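Local coordinates for FEZ-1 protein (PDB 5WCK) that probably opens the beta-lactam ring of antibiotics by hydrolysis, as a monomeric subclass B3 metallo-beta-lactamase with two zinc ions in its active site, at residues 12-17 / 160-165; 91-96 / 122-127; 170-175 / 209-214. The protein carries 2 engineered substitutions. All coordinates share one frame; numbering follows the deposited sequence.

Contact 1: 12-17 / 160-165; sequences RIAGNL and LKDHGK. With SO4 (sulfate ion), chain H.
L160 carries most of this contact. Its side chain points at the turn that follows strand 12-14, with CG anti to the carbonyl carbon and beside the backbone N. The two methyls divide the work. CD1 meets the side chains of A14 and L17: it lies 3.8 Å from A14 CB and 3.7 Å from L17 CD2, and the two leucines cross at about a right angle. CD2 rests against the turn, at A14 O and N16 OD1. The amide end of N16 is held elsewhere, since N16 ND2 bonds to V31 O and T139 OG1.

The two segments belong to different sheets of the metallo-beta-lactamase alpha-beta/beta-alpha sandwich, and they meet where the sheets face each other. Their strands cross at 100°, with axes 8.0 Å apart at the closest. Each segment contains a hairpin turn: type II' from A14 to L17, type I' from D162 to K165. I13 N and, weakly, A14 N both donate to L17 O, the pattern of a classic beta bulge. I210 also packs on A14 and L160.

G15 passes close to the other strand, with its CA 3.4 Å from K161 O. D162 flanks A14: its CG is 4.1 Å from A14 CB. D162 OD2 takes a hydrogen bond from N234 ND2 and a weak one from H163 ND1. R12 bends at chi3 and folds back, so that R12 NH1 gives a 3.0 Å hydrogen bond to a lone pair of G15 O. This leaves R12 NH1 4.2 Å from D162 OD1, too far for a salt bridge, with the guanidinium and carboxylate planes 61° apart. A water accepts from R12 NH2 and donates weakly to D162 OD1.

Contact 2: 91-96 / 122-127; sequences YMVMDE and STVDKV
Strand 90-94, helix 95-103 and strand 126-128 form a beta-alpha-beta unit at one edge of the seven-strand sheet, and this contact pairs its two parallel strands. Y91 buries the most surface. Its CG is anti to the backbone N (chi1 -161°), which brings one ring edge to segment 122-127: Y91 CE2 is 3.3 Å from S122 OG, with the oxygen in the ring plane. V93 CG2 sits over one face of the same ring, offset toward the rim. V124 CG2 reaches V93 CG2 at 3.8 Å, the two valines crossing at about a right angle. D125 folds CG beside its own backbone N (chi1 -63°). The anti lone pair of D125 OD2 then takes a nearly straight 2.9 Å hydrogen bond from Y91 N. Y91 O accepts twice, from D125 N at 2.8 Å and from K126 N. On the opposite side of the sheet from V93, the extended M92 crosses K126 obliquely, with M92 CG near K126 CB. V127 CG1, anti to its backbone N, touches D95 CA at 3.6 Å. V93 N donates to K126 O at 3.2 Å, nearly along the C=O axis.

Contact 3: 170-175 / 209-214; sequences VIIGSI and DIFLGS
Strand 165-172, helix 192-204 and strand 210-213 form a beta-alpha-beta unit, and this contact pairs its two strands where they end at the zinc site. The two strands are parallel neighbours, their axes 30° apart, and every touching residue is buried. A ladder of main-chain bonds joins them. V170 N donates to I210 O at 2.9 Å, and L212 N returns to V170 O, also at 2.9 Å. Both bonds run nearly along the C=O axis. I172 N to L212 O is 3.0 Å long, but here the donor stands above the carbonyl plane. The last rung, S214 N to I172 O, is 3.2 Å.

Beyond the ladder the bonding passes to a side chain. S214 OG lies between its backbone N and carbonyl carbon (chi1 56°), and from there it donates to G173 O at 2.8 Å. It approaches G173 O 57° out of the carbonyl plane. The same oxygen accepts from ND1 of the zinc ligand H71. G173 O is therefore gripped by two donors and probably helps to orient that histidine. S174 packs on H149, another zinc ligand, while S174 OG bonds to G176 N.

The side chains sort by face. I171 and L212 share one side, with I171 CG1 4.0 Å from L212 CB. I171 CG2, anti to the backbone N, turns toward G213. V170, I172 and F211 lie on the other side, where the CD1 methyl of I172 comes 3.8 Å from F211 CE1.

The I172 and F211 side packs on helix 239-262, where the F211 ring meets that of Y245. V170, on this same side, touches T155 and T157 of the neighbouring strand 154-162. L212, on the other face, touches I13 of strand 11-14.

Contacts 1 and 3 touch, and the packing between them lies between the two sheets. A14 CB of contact 1 is 3.6 Å from I210 CD1 of contact 3, and L17 CD2 is 3.7 Å from L212 CD1. Contact 2 stands apart, its centre 28 Å from that of contact 1 and 20 Å from that of contact 3. Strands 11-14 and 126-128 are the two outermost strands of the seven-strand sheet, so contacts 1 and 2 lie at its opposite edges. Contact 3 is at the active site: the side chain of S214 is about 5 Å from a zinc ion. In contact 2 the V93 side chain is about 8 Å from that of H71. Contact 1 lies away from the metals.

Contact 1: 12-17 / 160-165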
ATOM      1  N   ARG A  12     -10.290   2.231  14.006  1.00  8.44           N
ATOM      2  CA  ARG A  12     -11.180   2.295  12.865  1.00  9.03           C
ATOM      3  C   ARG A  12     -10.979   3.622  12.124  1.00  8.14           C
ATOM      4  O   ARG A  12     -11.125   4.704  12.700  1.00  9.58           O
ATOM      5  CB  ARG A  12     -12.634   2.117  13.309  1.00  8.89           C
ATOM      6  CG  ARG A  12     -13.603   1.869  12.171  1.00 10.44           C
ATOM      7  CD  ARG A  12     -14.919   1.292  12.662  1.00 16.22           C
ATOM      8  NE  ARG A  12     -15.655   2.336  13.341  1.00 17.95           N
ATOM      9  CZ  ARG A  12     -16.397   3.243  12.724  1.00 32.57           C
ATOM     10  NH1 ARG A  12     -16.559   3.175  11.413  1.00 20.19           N
ATOM     11  NH2 ARG A  12     -16.983   4.214  13.411  1.00 23.80           N
ATOM     12  N   ILE A  13     -10.702   3.540  10.812  1.00  7.66           N
ATOM     13  CA  ILE A  13     -10.525   4.724   9.980  1.00  7.47           C
ATOM     14  C   ILE A  13     -11.901   5.270   9.581  1.00  9.96           C
ATOM     15  O   ILE A  13     -12.220   6.414   9.798  1.00 11.29           O
ATOM     16  CB  ILE A  13      -9.655   4.409   8.748  1.00  9.53           C
ATOM     17  CG1 ILE A  13      -8.236   3.981   9.138  1.00  7.84           C
ATOM     18  CG2 ILE A  13      -9.651   5.596   7.784  1.00 10.04           C
ATOM     19  CD1 ILE A  13      -7.421   3.288   8.048  1.00  7.89           C
ATOM     20  N   ALA A  14     -12.728   4.415   8.987  1.00  7.45           N
ATOM     21  CA  ALA A  14     -14.067   4.780   8.488  1.00 10.16           C
ATOM     22  C   ALA A  14     -14.753   3.491   8.055  1.00 10.66           C
ATOM     23  O   ALA A  14     -14.087   2.571   7.620  1.00  8.78           O
ATOM     24  CB  ALA A  14     -13.957   5.729   7.320  1.00 11.07           C
ATOM     25  N   GLY A  15     -16.082   3.438   8.173  1.00 11.50           N
ATOM     26  CA  GLY A  15     -16.815   2.238   7.754  1.00  9.60           C
ATOM     27  C   GLY A  15     -16.198   0.983   8.359  1.00  8.23           C
ATOM     28  O   GLY A  15     -15.960   0.913   9.572  1.00 10.49           O
ATOM     29  N   ASN A  16     -15.887   0.008   7.495  1.00  7.39           N
ATOM     30  CA  ASN A  16     -15.298  -1.260   7.932  1.00  7.45           C
ATOM     31  C   ASN A  16     -13.799  -1.349   7.620  1.00  6.24           C
ATOM     32  O   ASN A  16     -13.266  -2.473   7.561  1.00  6.55           O
ATOM     33  CB  ASN A  16     -16.059  -2.456   7.331  1.00  7.54           C
ATOM     34  CG  ASN A  16     -16.027  -2.531   5.816  1.00  9.03           C
ATOM     35  OD1 ASN A  16     -15.907  -1.511   5.146  1.00 10.96           O
ATOM     36  ND2 ASN A  16     -16.214  -3.730   5.264  1.00  8.85           N
ATOM     37  N   LEU A  17     -13.123  -0.198   7.533  1.00  5.41           N
ATOM     38  CA  LEU A  17     -11.692  -0.131   7.264  1.00  6.01           C
ATOM     39  C   LEU A  17     -10.966   0.322   8.531  1.00  6.81           C
ATOM     40  O   LEU A  17     -11.300   1.379   9.101  1.00  7.85           O
ATOM     41  CB  LEU A  17     -11.435   0.847   6.110  1.00  6.14           C
ATOM     42  CG  LEU A  17      -9.967   1.164   5.815  1.00  7.66           C
ATOM     43  CD1 LEU A  17      -9.239  -0.027   5.263  1.00  8.37           C
ATOM     44  CD2 LEU A  17      -9.869   2.325   4.842  1.00 10.36           C
ATOM     45  N   LEU A 160     -16.583   3.932   1.359  1.00 11.83           N
ATOM     46  CA  LEU A 160     -16.862   3.708   2.773  1.00 13.27           C
ATOM     47  C   LEU A 160     -18.046   4.611   3.163  1.00 15.67           C
ATOM     48  O   LEU A 160     -18.118   5.763   2.727  1.00 16.91           O
ATOM     49  CB  LEU A 160     -15.630   4.061   3.625  1.00 13.28           C
ATOM     50  CG  LEU A 160     -14.411   3.150   3.467  1.00 11.15           C
ATOM     51  CD1 LEU A 160     -13.187   3.728   4.130  1.00 13.58           C
ATOM     52  CD2 LEU A 160     -14.700   1.761   4.018  1.00 20.67           C
ATOM     53  N   LYS A 161     -18.984   4.067   3.934  1.00 21.62           N
ATOM     54  CA  LYS A 161     -20.031   4.885   4.535  1.00 21.39           C
ATOM     55  C   LYS A 161     -19.598   5.226   5.962  1.00 26.53           C
ATOM     56  O   LYS A 161     -19.240   4.328   6.714  1.00 27.45           O
ATOM     57  CB  LYS A 161     -21.375   4.152   4.510  1.00 31.91           C
ATOM     58  CG  LYS A 161     -22.579   5.060   4.746  1.00 65.99           C
ATOM     59  CD  LYS A 161     -23.899   4.340   4.919  1.00 77.74           C
ATOM     60  CE  LYS A 161     -25.037   5.296   5.214  1.00 86.66           C
ATOM     61  NZ  LYS A 161     -26.358   4.643   5.044  1.00 94.03           N
ATOM     62  N   ASP A 162     -19.606   6.521   6.300  1.00 23.81           N
ATOM     63  CA  ASP A 162     -19.175   7.057   7.614  1.00 24.69           C
ATOM     64  C   ASP A 162     -20.124   8.191   8.018  1.00 29.09           C
ATOM     65  O   ASP A 162     -20.275   9.177   7.290  1.00 24.21           O
ATOM     66  CB  ASP A 162     -17.725   7.565   7.566  1.00 30.44           C
ATOM     67  CG  ASP A 162     -17.098   7.854   8.926  1.00 36.14           C
ATOM     68  OD1 ASP A 162     -17.199   6.992   9.822  1.00 59.08           O
ATOM     69  OD2 ASP A 162     -16.513   8.937   9.076  1.00 34.33           O
ATOM     70  N   HIS A 163     -20.768   8.038   9.182  1.00 34.83           N
ATOM     71  CA  HIS A 163     -21.721   9.026   9.699  1.00 31.12           C
ATOM     72  C   HIS A 163     -22.766   9.357   8.625  1.00 32.07           C
ATOM     73  O   HIS A 163     -23.088  10.526   8.397  1.00 33.73           O
ATOM     74  CB  HIS A 163     -20.974  10.275  10.196  1.00 42.40           C
ATOM     75  CG  HIS A 163     -20.058  10.006  11.345  1.00 53.29           C
ATOM     76  ND1 HIS A 163     -18.784   9.490  11.169  1.00 64.60           N
ATOM     77  CD2 HIS A 163     -20.223  10.162  12.680  1.00 42.88           C
ATOM     78  CE1 HIS A 163     -18.210   9.347  12.349  1.00 77.48           C
ATOM     79  NE2 HIS A 163     -19.068   9.754  13.288  1.00 69.67           N
ATOM     80  N   GLY A 164     -23.250   8.317   7.936  1.00 26.34           N
ATOM     81  CA  GLY A 164     -24.341   8.422   6.973  1.00 28.30           C
ATOM     82  C   GLY A 164     -23.914   8.929   5.600  1.00 33.98           C
ATOM     83  O   GLY A 164     -24.757   9.049   4.711  1.00 33.20           O
ATOM     84  N   LYS A 165     -22.618   9.209   5.413  1.00 19.06           N
ATOM     85  CA  LYS A 165     -22.092   9.865   4.213  1.00 16.75           C
ATOM     86  C   LYS A 165     -21.106   8.926   3.485  1.00 16.15           C
ATOM     87  O   LYS A 165     -20.577   8.019   4.079  1.00 23.51           O
ATOM     88  CB  LYS A 165     -21.482  11.209   4.602  1.00 23.70           C
ATOM     89  CG  LYS A 165     -22.541  12.251   4.949  1.00 30.90           C
ATOM     90  CD  LYS A 165     -21.994  13.598   5.311  1.00 39.63           C
ATOM     91  CE  LYS A 165     -21.535  13.677   6.752  1.00 62.38           C
ATOM     92  NZ  LYS A 165     -21.332  15.082   7.178  1.00 60.47           N
TER
HETATM   93  S   SO4 H 306     -19.321  15.396   3.604  0.70 28.04           S
HETATM   94  O1  SO4 H 306     -18.064  16.029   3.207  0.70 22.32           O
HETATM   95  O2  SO4 H 306     -19.130  14.752   4.931  0.70 27.83           O
HETATM   96  O3  SO4 H 306     -20.378  16.434   3.755  0.70 26.71           O
HETATM   97  O4  SO4 H 306     -19.783  14.415   2.609  0.70 21.94           O
HETATM   98  O   HOH W   1     -19.211   5.884  12.210  1.00 41.68           O

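Contact 2: 91-96 / 122-127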
ATOM      1  N   TYR A  91      -3.235 -14.965  -1.256  1.00  7.31           N
ATOM      2  CA  TYR A  91      -2.359 -13.830  -1.610  1.00  8.38           C
ATOM      3  C   TYR A  91      -2.658 -13.406  -3.049  1.00  7.87           C
ATOM      4  O   TYR A  91      -2.518 -14.192  -3.941  1.00  9.07           O
ATOM      5  CB  TYR A  91      -0.917 -14.321  -1.508  1.00  8.12           C
ATOM      6  CG  TYR A  91       0.156 -13.271  -1.397  1.00  9.14           C
ATOM      7  CD1 TYR A  91      -0.132 -11.951  -1.136  1.00  8.98           C
ATOM      8  CD2 TYR A  91       1.474 -13.627  -1.555  1.00  7.66           C
ATOM      9  CE1 TYR A  91       0.872 -11.010  -1.016  1.00  7.69           C
ATOM     10  CE2 TYR A  91       2.487 -12.702  -1.430  1.00  9.08           C
ATOM     11  CZ  TYR A  91       2.190 -11.392  -1.129  1.00  7.37           C
ATOM     12  OH  TYR A  91       3.217 -10.511  -1.007  1.00  7.92           O
ATOM     13  N   MET A  92      -3.000 -12.129  -3.232  1.00  5.89           N
ATOM     14  CA  MET A  92      -3.364 -11.639  -4.544  1.00  6.53           C
ATOM     15  C   MET A  92      -2.471 -10.429  -4.845  1.00  7.89           C
ATOM     16  O   MET A  92      -2.347  -9.511  -4.018  1.00  8.46           O
ATOM     17  CB  MET A  92      -4.843 -11.247  -4.607  1.00  6.98           C
ATOM     18  CG  MET A  92      -5.768 -12.311  -4.051  1.00  9.32           C
ATOM     19  SD  MET A  92      -7.498 -11.887  -4.361  1.00  9.38           S
ATOM     20  CE  MET A  92      -8.266 -13.307  -3.577  1.00 12.11           C
ATOM     21  N   VAL A  93      -1.877 -10.429  -6.034  1.00  6.12           N
ATOM     22  CA  VAL A  93      -0.819  -9.473  -6.421  1.00  5.17           C
ATOM     23  C   VAL A  93      -1.011  -9.079  -7.895  1.00  7.10           C
ATOM     24  O   VAL A  93      -1.278  -9.899  -8.768  1.00  7.18           O
ATOM     25  CB  VAL A  93       0.593 -10.036  -6.177  1.00  5.99           C
ATOM     26  CG1 VAL A  93       1.662  -9.070  -6.644  1.00  7.28           C
ATOM     27  CG2 VAL A  93       0.833 -10.418  -4.735  1.00  7.78           C
ATOM     28  N   MET A  94      -0.859  -7.772  -8.171  1.00  6.54           N
ATOM     29  CA  MET A  94      -0.863  -7.206  -9.515  1.00  5.34           C
ATOM     30  C   MET A  94       0.199  -7.916 -10.381  1.00  6.14           C
ATOM     31  O   MET A  94       1.346  -8.037  -9.981  1.00  7.34           O
ATOM     32  CB  MET A  94      -0.538  -5.712  -9.437  1.00  7.59           C
ATOM     33  CG  MET A  94      -0.718  -4.931 -10.736  1.00  7.57           C
ATOM     34  SD  MET A  94      -2.403  -4.855 -11.418  1.00  8.49           S
ATOM     35  CE  MET A  94      -3.157  -3.758 -10.217  1.00  8.47           C
ATOM     36  N   ASP A  95      -0.238  -8.334 -11.575  1.00  7.13           N
ATOM     37  CA  ASP A  95       0.514  -9.072 -12.585  1.00  8.21           C
ATOM     38  C   ASP A  95       1.974  -8.612 -12.645  1.00  8.50           C
ATOM     39  O   ASP A  95       2.899  -9.433 -12.508  1.00  8.88           O
ATOM     40  CB  ASP A  95      -0.203  -8.965 -13.925  1.00  9.26           C
ATOM     41  CG  ASP A  95       0.359  -9.844 -15.037  1.00 24.50           C
ATOM     42  OD1 ASP A  95       1.078 -10.822 -14.720  1.00 28.32           O
ATOM     43  OD2 ASP A  95       0.025  -9.569 -16.209  1.00 40.27           O
ATOM     44  N   GLU A  96       2.182  -7.312 -12.851  1.00  7.86           N
ATOM     45  CA  GLU A  96       3.516  -6.778 -13.121  1.00  8.04           C
ATOM     46  C   GLU A  96       4.470  -6.924 -11.931  1.00  6.41           C
ATOM     47  O   GLU A  96       5.713  -6.839 -12.135  1.00  8.36           O
ATOM     48  CB  GLU A  96       3.420  -5.312 -13.532  1.00  9.12           C
ATOM     49  CG  GLU A  96       2.814  -5.076 -14.918  1.00 10.31           C
ATOM     50  CD  GLU A  96       1.294  -5.116 -15.079  1.00 14.63           C
ATOM     51  OE1 GLU A  96       0.553  -5.426 -14.083  1.00 15.22           O
ATOM     52  OE2 GLU A  96       0.817  -4.864 -16.217  1.00 21.74           O
ATOM     53  N   SER A 122       7.197 -16.573  -1.883  1.00 12.69           N
ATOM     54  CA  SER A 122       5.855 -17.052  -1.639  1.00 11.68           C
ATOM     55  C   SER A 122       5.201 -17.295  -2.998  1.00 15.37           C
ATOM     56  O   SER A 122       5.742 -16.902  -4.038  1.00 19.48           O
ATOM     57  CB  SER A 122       5.096 -16.083  -0.778  1.00 16.33           C
ATOM     58  OG  SER A 122       4.967 -14.879  -1.482  1.00 17.19           O
ATOM     59  N   THR A 123       4.055 -17.979  -2.987  1.00 10.39           N
ATOM     60  CA  THR A 123       3.277 -18.123  -4.187  1.00 11.02           C
ATOM     61  C   THR A 123       2.098 -17.154  -4.125  1.00  8.35           C
ATOM     62  O   THR A 123       1.604 -16.819  -3.052  1.00 11.65           O
ATOM     63  CB  THR A 123       2.825 -19.576  -4.357  1.00 18.04           C
ATOM     64  OG1 THR A 123       2.076 -19.919  -3.197  1.00 20.81           O
ATOM     65  CG2 THR A 123       3.984 -20.535  -4.499  1.00 17.89           C
ATOM     66  N   VAL A 124       1.670 -16.750  -5.313  1.00 11.35           N
ATOM     67  CA  VAL A 124       0.524 -15.876  -5.487  1.00 12.91           C
ATOM     68  C   VAL A 124      -0.683 -16.746  -5.864  1.00 12.54           C
ATOM     69  O   VAL A 124      -0.670 -17.472  -6.857  1.00 12.18           O
ATOM     70  CB  VAL A 124       0.847 -14.791  -6.527  1.00 10.17           C
ATOM     71  CG1 VAL A 124      -0.388 -14.008  -6.957  1.00 11.27           C
ATOM     72  CG2 VAL A 124       1.940 -13.863  -6.009  1.00 12.49           C
ATOM     73  N   ASP A 125      -1.759 -16.597  -5.092  1.00  9.31           N
ATOM     74  CA  ASP A 125      -2.990 -17.381  -5.300  1.00  9.03           C
ATOM     75  C   ASP A 125      -3.874 -16.798  -6.412  1.00 11.52           C
ATOM     76  O   ASP A 125      -4.584 -17.547  -7.094  1.00 14.70           O
ATOM     77  CB  ASP A 125      -3.724 -17.502  -3.972  1.00 10.34           C
ATOM     78  CG  ASP A 125      -2.898 -18.266  -2.959  1.00 15.68           C
ATOM     79  OD1 ASP A 125      -2.597 -19.439  -3.247  1.00 16.52           O
ATOM     80  OD2 ASP A 125      -2.512 -17.677  -1.934  1.00 11.05           O
ATOM     81  N   LYS A 126      -3.875 -15.470  -6.607  1.00  8.59           N
ATOM     82  CA  LYS A 126      -4.598 -14.877  -7.684  1.00  7.67           C
ATOM     83  C   LYS A 126      -3.817 -13.686  -8.225  1.00  9.33           C
ATOM     84  O   LYS A 126      -3.482 -12.767  -7.499  1.00 10.66           O
ATOM     85  CB  LYS A 126      -5.998 -14.409  -7.291  1.00  7.81           C
ATOM     86  CG  LYS A 126      -6.859 -14.013  -8.474  1.00  8.97           C
ATOM     87  CD  LYS A 126      -8.309 -13.682  -8.144  1.00  8.85           C
ATOM     88  CE  LYS A 126      -9.091 -13.333  -9.397  1.00 12.85           C
ATOM     89  NZ  LYS A 126     -10.500 -12.951  -9.144  1.00 14.40           N
ATOM     90  N   VAL A 127      -3.555 -13.728  -9.530  1.00  9.09           N
ATOM     91  CA  VAL A 127      -2.902 -12.637 -10.220  1.00  8.49           C
ATOM     92  C   VAL A 127      -3.942 -11.579 -10.587  1.00  8.68           C
ATOM     93  O   VAL A 127      -4.965 -11.883 -11.227  1.00 11.27           O
ATOM     94  CB  VAL A 127      -2.178 -13.143 -11.474  1.00  8.20           C
ATOM     95  CG1 VAL A 127      -1.574 -11.992 -12.257  1.00 11.29           C
ATOM     96  CG2 VAL A 127      -1.131 -14.172 -11.100  1.00  9.00           C
TER

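Contact 3: 170-175 / 209-214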
ATOM      1  N   VAL A 170      -8.632   5.966  -0.685  1.00  5.05           N
ATOM      2  CA  VAL A 170      -7.564   5.733  -1.617  1.00  4.81           C
ATOM      3  C   VAL A 170      -6.299   5.426  -0.803  1.00  5.36           C
ATOM      4  O   VAL A 170      -5.813   6.277  -0.084  1.00  6.36           O
ATOM      5  CB  VAL A 170      -7.323   6.945  -2.534  1.00  5.90           C
ATOM      6  CG1 VAL A 170      -6.158   6.674  -3.470  1.00  7.64           C
ATOM      7  CG2 VAL A 170      -8.557   7.356  -3.317  1.00  7.52           C
ATOM      8  N   ILE A 171      -5.781   4.202  -0.944  1.00  3.78           N
ATOM      9  CA  ILE A 171      -4.477   3.847  -0.362  1.00  4.74           C
ATOM     10  C   ILE A 171      -3.419   3.968  -1.471  1.00  5.45           C
ATOM     11  O   ILE A 171      -3.253   3.050  -2.298  1.00  5.34           O
ATOM     12  CB  ILE A 171      -4.506   2.443   0.277  1.00  4.83           C
ATOM     13  CG1 ILE A 171      -5.652   2.255   1.274  1.00  5.57           C
ATOM     14  CG2 ILE A 171      -3.167   2.115   0.934  1.00  6.00           C
ATOM     15  CD1 ILE A 171      -5.937   0.800   1.668  1.00  6.14           C
ATOM     16  N   ILE A 172      -2.747   5.117  -1.519  1.00  5.68           N
ATOM     17  CA  ILE A 172      -1.744   5.396  -2.550  1.00  6.25           C
ATOM     18  C   ILE A 172      -0.601   4.390  -2.389  1.00  6.17           C
ATOM     19  O   ILE A 172      -0.019   4.249  -1.304  1.00  7.21           O
ATOM     20  CB  ILE A 172      -1.270   6.860  -2.482  1.00  8.24           C
ATOM     21  CG1 ILE A 172      -2.430   7.816  -2.781  1.00 10.49           C
ATOM     22  CG2 ILE A 172      -0.111   7.085  -3.435  1.00 11.92           C
ATOM     23  CD1 ILE A 172      -2.121   9.290  -2.668  1.00 16.41           C
ATOM     24  N   GLY A 173      -0.310   3.642  -3.443  1.00  6.44           N
ATOM     25  CA  GLY A 173       0.709   2.574  -3.350  1.00  6.24           C
ATOM     26  C   GLY A 173       2.121   3.063  -3.096  1.00  7.79           C
ATOM     27  O   GLY A 173       2.843   2.391  -2.360  1.00  7.52           O
ATOM     28  N   SER A 174       2.453   4.135  -3.816  1.00  5.98           N
ATOM     29  CA  SER A 174       3.671   4.997  -3.873  1.00  6.60           C
ATOM     30  C   SER A 174       3.910   5.470  -5.302  1.00  9.49           C
ATOM     31  O   SER A 174       3.891   4.648  -6.173  1.00  9.15           O
ATOM     32  CB  SER A 174       4.988   4.389  -3.427  1.00  8.12           C
ATOM     33  OG  SER A 174       6.052   5.279  -3.644  1.00  8.28           O
ATOM     34  N   ILE A 175       4.229   6.755  -5.459  1.00  6.58           N
ATOM     35  CA  ILE A 175       4.738   7.303  -6.755  1.00  8.61           C
ATOM     36  C   ILE A 175       6.078   8.011  -6.459  1.00  7.32           C
ATOM     37  O   ILE A 175       6.437   8.925  -7.156  1.00  8.53           O
ATOM     38  CB  ILE A 175       3.748   8.157  -7.562  1.00 10.65           C
ATOM     39  CG1 ILE A 175       3.152   9.275  -6.721  1.00 11.34           C
ATOM     40  CG2 ILE A 175       2.678   7.278  -8.169  1.00 10.13           C
ATOM     41  CD1 ILE A 175       2.615  10.366  -7.588  1.00 17.55           C
ATOM     42  N   ASP A 209     -11.237  11.040  -1.112  1.00  7.42           N
ATOM     43  CA  ASP A 209     -11.838  11.633   0.093  1.00  8.11           C
ATOM     44  C   ASP A 209     -11.028  11.203   1.324  1.00  7.07           C
ATOM     45  O   ASP A 209     -10.549  12.047   2.077  1.00 10.54           O
ATOM     46  CB  ASP A 209     -13.316  11.271   0.264  1.00  9.92           C
ATOM     47  CG  ASP A 209     -14.187  11.657  -0.927  1.00 12.00           C
ATOM     48  OD1 ASP A 209     -14.124  12.823  -1.327  1.00 21.03           O
ATOM     49  OD2 ASP A 209     -14.843  10.779  -1.476  1.00  9.88           O
ATOM     50  N   ILE A 210     -10.852   9.897   1.518  1.00  6.27           N
ATOM     51  CA  ILE A 210     -10.103   9.367   2.658  1.00  6.61           C
ATOM     52  C   ILE A 210      -8.714   8.981   2.147  1.00  5.98           C
ATOM     53  O   ILE A 210      -8.555   8.077   1.339  1.00  8.31           O
ATOM     54  CB  ILE A 210     -10.850   8.223   3.351  1.00  8.39           C
ATOM     55  CG1 ILE A 210     -12.107   8.767   4.045  1.00 11.05           C
ATOM     56  CG2 ILE A 210      -9.949   7.492   4.361  1.00  8.28           C
ATOM     57  CD1 ILE A 210     -13.053   7.719   4.507  1.00 11.36           C
ATOM     58  N   PHE A 211      -7.749   9.785   2.557  1.00  4.96           N
ATOM     59  CA  PHE A 211      -6.411   9.839   2.006  1.00  4.72           C
ATOM     60  C   PHE A 211      -5.479   8.939   2.813  1.00  5.82           C
ATOM     61  O   PHE A 211      -5.191   9.237   3.960  1.00  6.32           O
ATOM     62  CB  PHE A 211      -5.953  11.300   2.006  1.00  5.15           C
ATOM     63  CG  PHE A 211      -4.497  11.549   1.719  1.00  5.35           C
ATOM     64  CD1 PHE A 211      -3.733  10.706   0.926  1.00  6.85           C
ATOM     65  CD2 PHE A 211      -3.883  12.648   2.279  1.00  5.69           C
ATOM     66  CE1 PHE A 211      -2.388  10.975   0.700  1.00  8.68           C
ATOM     67  CE2 PHE A 211      -2.537  12.904   2.078  1.00  6.34           C
ATOM     68  CZ  PHE A 211      -1.796  12.067   1.291  1.00  7.48           C
ATOM     69  N   LEU A 212      -5.033   7.840   2.205  1.00  5.19           N
ATOM     70  CA  LEU A 212      -4.174   6.860   2.895  1.00  4.29           C
ATOM     71  C   LEU A 212      -2.998   6.503   1.983  1.00  6.49           C
ATOM     72  O   LEU A 212      -2.910   6.972   0.809  1.00  5.72           O
ATOM     73  CB  LEU A 212      -5.005   5.623   3.253  1.00  5.09           C
ATOM     74  CG  LEU A 212      -6.229   5.884   4.128  1.00  6.35           C
ATOM     75  CD1 LEU A 212      -7.120   4.648   4.193  1.00  5.30           C
ATOM     76  CD2 LEU A 212      -5.810   6.309   5.529  1.00  8.27           C
ATOM     77  N   GLY A 213      -2.098   5.667   2.508  1.00  5.92           N
ATOM     78  CA  GLY A 213      -0.905   5.313   1.778  1.00  6.53           C
ATOM     79  C   GLY A 213      -0.158   4.165   2.415  1.00  6.07           C
ATOM     80  O   GLY A 213      -0.502   3.667   3.479  1.00  6.48           O
ATOM     81  N   SER A 214       0.839   3.694   1.680  1.00  6.13           N
ATOM     82  CA  SER A 214       1.679   2.564   2.136  1.00  6.98           C
ATOM     83  C   SER A 214       2.586   2.951   3.314  1.00  7.86           C
ATOM     84  O   SER A 214       3.032   2.063   4.045  1.00  5.99           O
ATOM     85  CB  SER A 214       2.435   2.016   0.987  1.00  6.32           C
ATOM     86  OG  SER A 214       3.209   3.026   0.352  1.00  6.85           O
TER